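Local coordinates for protein serine-pyruvate aminotransferase (AgxT) (Sulfolobus solfataricus, PDB 3ZRP) that probably transfers the amino group between serine and pyruvate, and perhaps alanine and glyoxylate, using pyridoxal 5'-phosphate as cofactor, at residues A[220-226]-A[240-244]. Numbering follows the deposited sequence.
Sequences YLDLRNW and YFATP. With PLP (pyridoxal-5'-phosphate), chain D.
This contact backs the phosphate-binding loop of a PLP pocket shared between two subunits, as in fold-type I aminotransferases. In the irregular segment 240-244 (Phe-241 phi/psi -111/-64), three donors converge on PLP O1P: Tyr-240 OH and Thr-243 OG1, each at 2.7 Å, and Thr-243 N at 2.9 Å. The nearest CA pairs are Asn-225/Phe-241 (6.4 Å) and Tyr-220/Ala-242 (8.1 Å). No direct hydrogen bond links the segments; apolar and aromatic packing and one water, bound to Tyr-220 OH (2.8 Å), Thr-243 O (2.7 Å) and PLP O3P (2.9 Å), join them. Phe-241 (chi1 t) points its edge at the six-membered ring of Trp-226 (chi1 m), a T-shaped pair with centroids 4.9 Å apart and planes at 87°, while Asn-225 CB sits 3.4 Å from the Phe-241 centroid, a CH-pi contact. Ala-242 CB lies 3.8 Å from Tyr-220 CE1 and Trp-226 CH2. Trp-226 NE1 donates to Tyr-220 O (2.8 Å, 164°). Asp-222 N-caps helix 223-234, OD1 accepting from Arg-224 N (2.9 Å). Thr-64 and Gln-188 of the second subunit also hydrogen-bond PLP; within the chain, Tyr-220 and Trp-226 rest on strand 55-60.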
ATOM      1  N   TYR A 220       3.081  -9.755  -5.732  1.00 19.56           N
ATOM      2  CA  TYR A 220       2.839  -8.324  -5.527  1.00 21.19           C
ATOM      3  C   TYR A 220       4.082  -7.433  -5.608  1.00 22.21           C
ATOM      4  O   TYR A 220       3.985  -6.289  -6.083  1.00 21.87           O
ATOM      5  CB  TYR A 220       2.181  -8.077  -4.165  1.00 20.59           C
ATOM      6  CG  TYR A 220       1.326  -6.831  -4.108  1.00 19.09           C
ATOM      7  CD1 TYR A 220       0.159  -6.726  -4.848  1.00 18.63           C
ATOM      8  CD2 TYR A 220       1.672  -5.776  -3.249  1.00 20.12           C
ATOM      9  CE1 TYR A 220      -0.655  -5.561  -4.765  1.00 18.37           C
ATOM     10  CE2 TYR A 220       0.873  -4.631  -3.151  1.00 20.35           C
ATOM     11  CZ  TYR A 220      -0.278  -4.540  -3.912  1.00 20.84           C
ATOM     12  OH  TYR A 220      -1.037  -3.406  -3.794  1.00 22.40           O
ATOM     13  N   LEU A 221       5.218  -7.947  -5.156  1.00 22.38           N
ATOM     14  CA  LEU A 221       6.449  -7.148  -5.077  1.00 22.28           C
ATOM     15  C   LEU A 221       7.461  -7.477  -6.149  1.00 23.48           C
ATOM     16  O   LEU A 221       8.614  -7.044  -6.058  1.00 23.18           O
ATOM     17  CB  LEU A 221       7.118  -7.227  -3.695  1.00 20.10           C
ATOM     18  CG  LEU A 221       6.214  -6.790  -2.529  1.00 22.75           C
ATOM     19  CD1 LEU A 221       6.939  -6.914  -1.182  1.00 25.54           C
ATOM     20  CD2 LEU A 221       5.669  -5.391  -2.706  1.00 21.53           C
ATOM     21  N   ASP A 222       7.054  -8.248  -7.151  1.00 23.16           N
ATOM     22  CA  ASP A 222       7.929  -8.420  -8.318  1.00 22.60           C
ATOM     23  C   ASP A 222       7.791  -7.163  -9.171  1.00 22.90           C
ATOM     24  O   ASP A 222       6.692  -6.854  -9.658  1.00 24.69           O
ATOM     25  CB  ASP A 222       7.557  -9.691  -9.088  1.00 24.24           C
ATOM     26  CG  ASP A 222       8.438  -9.933 -10.322  1.00 29.13           C
ATOM     27  OD1 ASP A 222       9.305  -9.090 -10.659  1.00 24.85           O
ATOM     28  OD2 ASP A 222       8.225 -10.979 -10.966  1.00 29.38           O
ATOM     29  N   LEU A 223       8.893  -6.413  -9.287  1.00 23.23           N
ATOM     30  CA  LEU A 223       8.946  -5.187 -10.055  1.00 26.71           C
ATOM     31  C   LEU A 223       8.570  -5.388 -11.539  1.00 27.75           C
ATOM     32  O   LEU A 223       8.059  -4.453 -12.167  1.00 23.29           O
ATOM     33  CB  LEU A 223      10.319  -4.509  -9.921  1.00 26.04           C
ATOM     34  CG  LEU A 223      10.679  -3.992  -8.513  1.00 24.74           C
ATOM     35  CD1 LEU A 223      12.141  -3.505  -8.473  1.00 24.39           C
ATOM     36  CD2 LEU A 223       9.670  -2.892  -8.051  1.00 24.85           C
ATOM     37  N   ARG A 224       8.752  -6.610 -12.053  1.00 24.79           N
ATOM     38  CA  ARG A 224       8.252  -6.964 -13.397  1.00 26.72           C
ATOM     39  C   ARG A 224       6.754  -6.731 -13.576  1.00 28.47           C
ATOM     40  O   ARG A 224       6.307  -6.381 -14.660  1.00 24.26           O
ATOM     41  CB  ARG A 224       8.613  -8.403 -13.784  1.00 26.57           C
ATOM     42  CG  ARG A 224      10.097  -8.664 -13.871  1.00 26.15           C
ATOM     43  CD  ARG A 224      10.417 -10.158 -13.933  1.00 28.38           C
ATOM     44  NE  ARG A 224      11.864 -10.356 -13.879  1.00 26.47           N
ATOM     45  CZ  ARG A 224      12.606 -10.195 -12.793  1.00 28.77           C
ATOM     46  NH1 ARG A 224      12.041  -9.858 -11.622  1.00 26.64           N
ATOM     47  NH2 ARG A 224      13.910 -10.389 -12.860  1.00 25.83           N
ATOM     48  N   ASN A 225       5.960  -6.949 -12.524  1.00 23.69           N
ATOM     49  CA  ASN A 225       4.534  -6.764 -12.623  1.00 24.83           C
ATOM     50  C   ASN A 225       4.103  -5.299 -12.645  1.00 24.83           C
ATOM     51  O   ASN A 225       3.051  -4.976 -13.192  1.00 25.05           O
ATOM     52  CB  ASN A 225       3.819  -7.550 -11.499  1.00 24.77           C
ATOM     53  CG  ASN A 225       3.919  -9.032 -11.704  1.00 28.62           C
ATOM     54  OD1 ASN A 225       3.885  -9.501 -12.835  1.00 29.26           O
ATOM     55  ND2 ASN A 225       4.053  -9.788 -10.621  1.00 24.70           N
ATOM     56  N   TRP A 226       4.912  -4.409 -12.071  1.00 23.08           N
ATOM     57  CA  TRP A 226       4.561  -2.989 -12.017  1.00 23.52           C
ATOM     58  C   TRP A 226       5.125  -2.223 -13.217  1.00 25.75           C
ATOM     59  O   TRP A 226       4.602  -1.167 -13.565  1.00 28.03           O
ATOM     60  CB  TRP A 226       5.072  -2.326 -10.745  1.00 24.03           C
ATOM     61  CG  TRP A 226       4.321  -2.836  -9.579  1.00 21.39           C
ATOM     62  CD1 TRP A 226       4.751  -3.810  -8.712  1.00 24.81           C
ATOM     63  CD2 TRP A 226       2.967  -2.523  -9.198  1.00 21.56           C
ATOM     64  NE1 TRP A 226       3.762  -4.073  -7.798  1.00 19.95           N
ATOM     65  CE2 TRP A 226       2.670  -3.293  -8.059  1.00 20.40           C
ATOM     66  CE3 TRP A 226       1.998  -1.637  -9.683  1.00 23.34           C
ATOM     67  CZ2 TRP A 226       1.422  -3.223  -7.384  1.00 20.89           C
ATOM     68  CZ3 TRP A 226       0.766  -1.555  -9.036  1.00 26.04           C
ATOM     69  CH2 TRP A 226       0.486  -2.350  -7.878  1.00 22.15           C
ATOM     70  N   TYR A 240      -3.244  -2.092 -16.049  1.00 30.05           N
ATOM     71  CA  TYR A 240      -3.660  -2.641 -14.746  1.00 28.96           C
ATOM     72  C   TYR A 240      -2.803  -3.832 -14.342  1.00 30.23           C
ATOM     73  O   TYR A 240      -2.721  -4.834 -15.070  1.00 33.07           O
ATOM     74  CB  TYR A 240      -5.126  -3.034 -14.780  1.00 28.45           C
ATOM     75  CG  TYR A 240      -5.563  -3.717 -13.487  1.00 32.06           C
ATOM     76  CD1 TYR A 240      -5.732  -2.986 -12.318  1.00 30.54           C
ATOM     77  CD2 TYR A 240      -5.732  -5.098 -13.444  1.00 29.80           C
ATOM     78  CE1 TYR A 240      -6.110  -3.622 -11.125  1.00 26.65           C
ATOM     79  CE2 TYR A 240      -6.112  -5.738 -12.280  1.00 31.95           C
ATOM     80  CZ  TYR A 240      -6.290  -4.993 -11.128  1.00 29.01           C
ATOM     81  OH  TYR A 240      -6.630  -5.647  -9.959  1.00 26.09           O
ATOM     82  N   PHE A 241      -2.150  -3.730 -13.184  1.00 27.89           N
ATOM     83  CA  PHE A 241      -1.587  -4.926 -12.593  1.00 21.26           C
ATOM     84  C   PHE A 241      -2.415  -5.188 -11.340  1.00 25.43           C
ATOM     85  O   PHE A 241      -3.100  -6.205 -11.234  1.00 24.05           O
ATOM     86  CB  PHE A 241      -0.111  -4.765 -12.203  1.00 22.85           C
ATOM     87  CG  PHE A 241       0.359  -5.841 -11.233  1.00 25.26           C
ATOM     88  CD1 PHE A 241       0.147  -7.204 -11.524  1.00 25.30           C
ATOM     89  CD2 PHE A 241       0.938  -5.499 -10.009  1.00 23.43           C
ATOM     90  CE1 PHE A 241       0.547  -8.210 -10.622  1.00 27.63           C
ATOM     91  CE2 PHE A 241       1.342  -6.508  -9.100  1.00 22.60           C
ATOM     92  CZ  PHE A 241       1.134  -7.847  -9.399  1.00 25.85           C
ATOM     93  N   ALA A 242      -2.324  -4.252 -10.401  1.00 22.08           N
ATOM     94  CA  ALA A 242      -3.137  -4.312  -9.184  1.00 24.79           C
ATOM     95  C   ALA A 242      -3.509  -2.871  -8.856  1.00 24.60           C
ATOM     96  O   ALA A 242      -2.796  -1.946  -9.239  1.00 26.96           O
ATOM     97  CB  ALA A 242      -2.322  -4.920  -8.064  1.00 22.98           C
ATOM     98  N   THR A 243      -4.602  -2.664  -8.120  1.00 23.35           N
ATOM     99  CA  THR A 243      -5.045  -1.291  -7.877  1.00 25.46           C
ATOM    100  C   THR A 243      -3.999  -0.549  -7.020  1.00 25.28           C
ATOM    101  O   THR A 243      -3.672  -1.001  -5.928  1.00 25.39           O
ATOM    102  CB  THR A 243      -6.425  -1.239  -7.197  1.00 28.23           C
ATOM    103  OG1 THR A 243      -7.373  -1.958  -8.001  1.00 26.74           O
ATOM    104  CG2 THR A 243      -6.876   0.214  -7.057  1.00 25.19           C
ATOM    105  N   PRO A 244      -3.452   0.573  -7.532  1.00 24.45           N
ATOM    106  CA  PRO A 244      -2.515   1.387  -6.759  1.00 22.73           C
ATOM    107  C   PRO A 244      -3.240   2.391  -5.841  1.00 25.22           C
ATOM    108  O   PRO A 244      -4.466   2.634  -6.025  1.00 24.62           O
ATOM    109  CB  PRO A 244      -1.742   2.169  -7.866  1.00 21.21           C
ATOM    110  CG  PRO A 244      -2.781   2.364  -8.897  1.00 26.05           C
ATOM    111  CD  PRO A 244      -3.637   1.121  -8.902  1.00 25.69           C
TER
HETATM  112  N1  PLP D1189     -10.296  -9.939  -6.613  1.00 25.41           N
HETATM  113  C2  PLP D1189     -11.396  -9.385  -7.223  1.00 27.36           C
HETATM  114  C2A PLP D1189     -12.668 -10.198  -7.274  1.00 25.01           C
HETATM  115  C3  PLP D1189     -11.333  -8.089  -7.771  1.00 28.70           C
HETATM  116  O3  PLP D1189     -12.343  -7.587  -8.306  1.00 28.45           O
HETATM  117  C4  PLP D1189     -10.143  -7.343  -7.690  1.00 31.39           C
HETATM  118  C4A PLP D1189     -10.127  -5.920  -8.270  1.00 38.19           C
HETATM  119  C5  PLP D1189      -9.034  -7.947  -7.071  1.00 27.35           C
HETATM  120  C6  PLP D1189      -9.110  -9.231  -6.519  1.00 25.37           C
HETATM  121  C5A PLP D1189      -7.713  -7.254  -6.933  1.00 27.27           C
HETATM  122  O4P PLP D1189      -7.725  -6.157  -5.995  1.00 24.60           O
HETATM  123  P   PLP D1189      -6.624  -5.016  -6.079  1.00 23.68           P
HETATM  124  O1P PLP D1189      -6.678  -4.519  -7.487  1.00 24.98           O
HETATM  125  O2P PLP D1189      -7.079  -4.071  -5.037  1.00 22.33           O
HETATM  126  O3P PLP D1189      -5.328  -5.703  -5.839  1.00 19.64           O
HETATM  127  O   HOH W   1      -3.553  -3.551  -4.964  1.00 23.57           O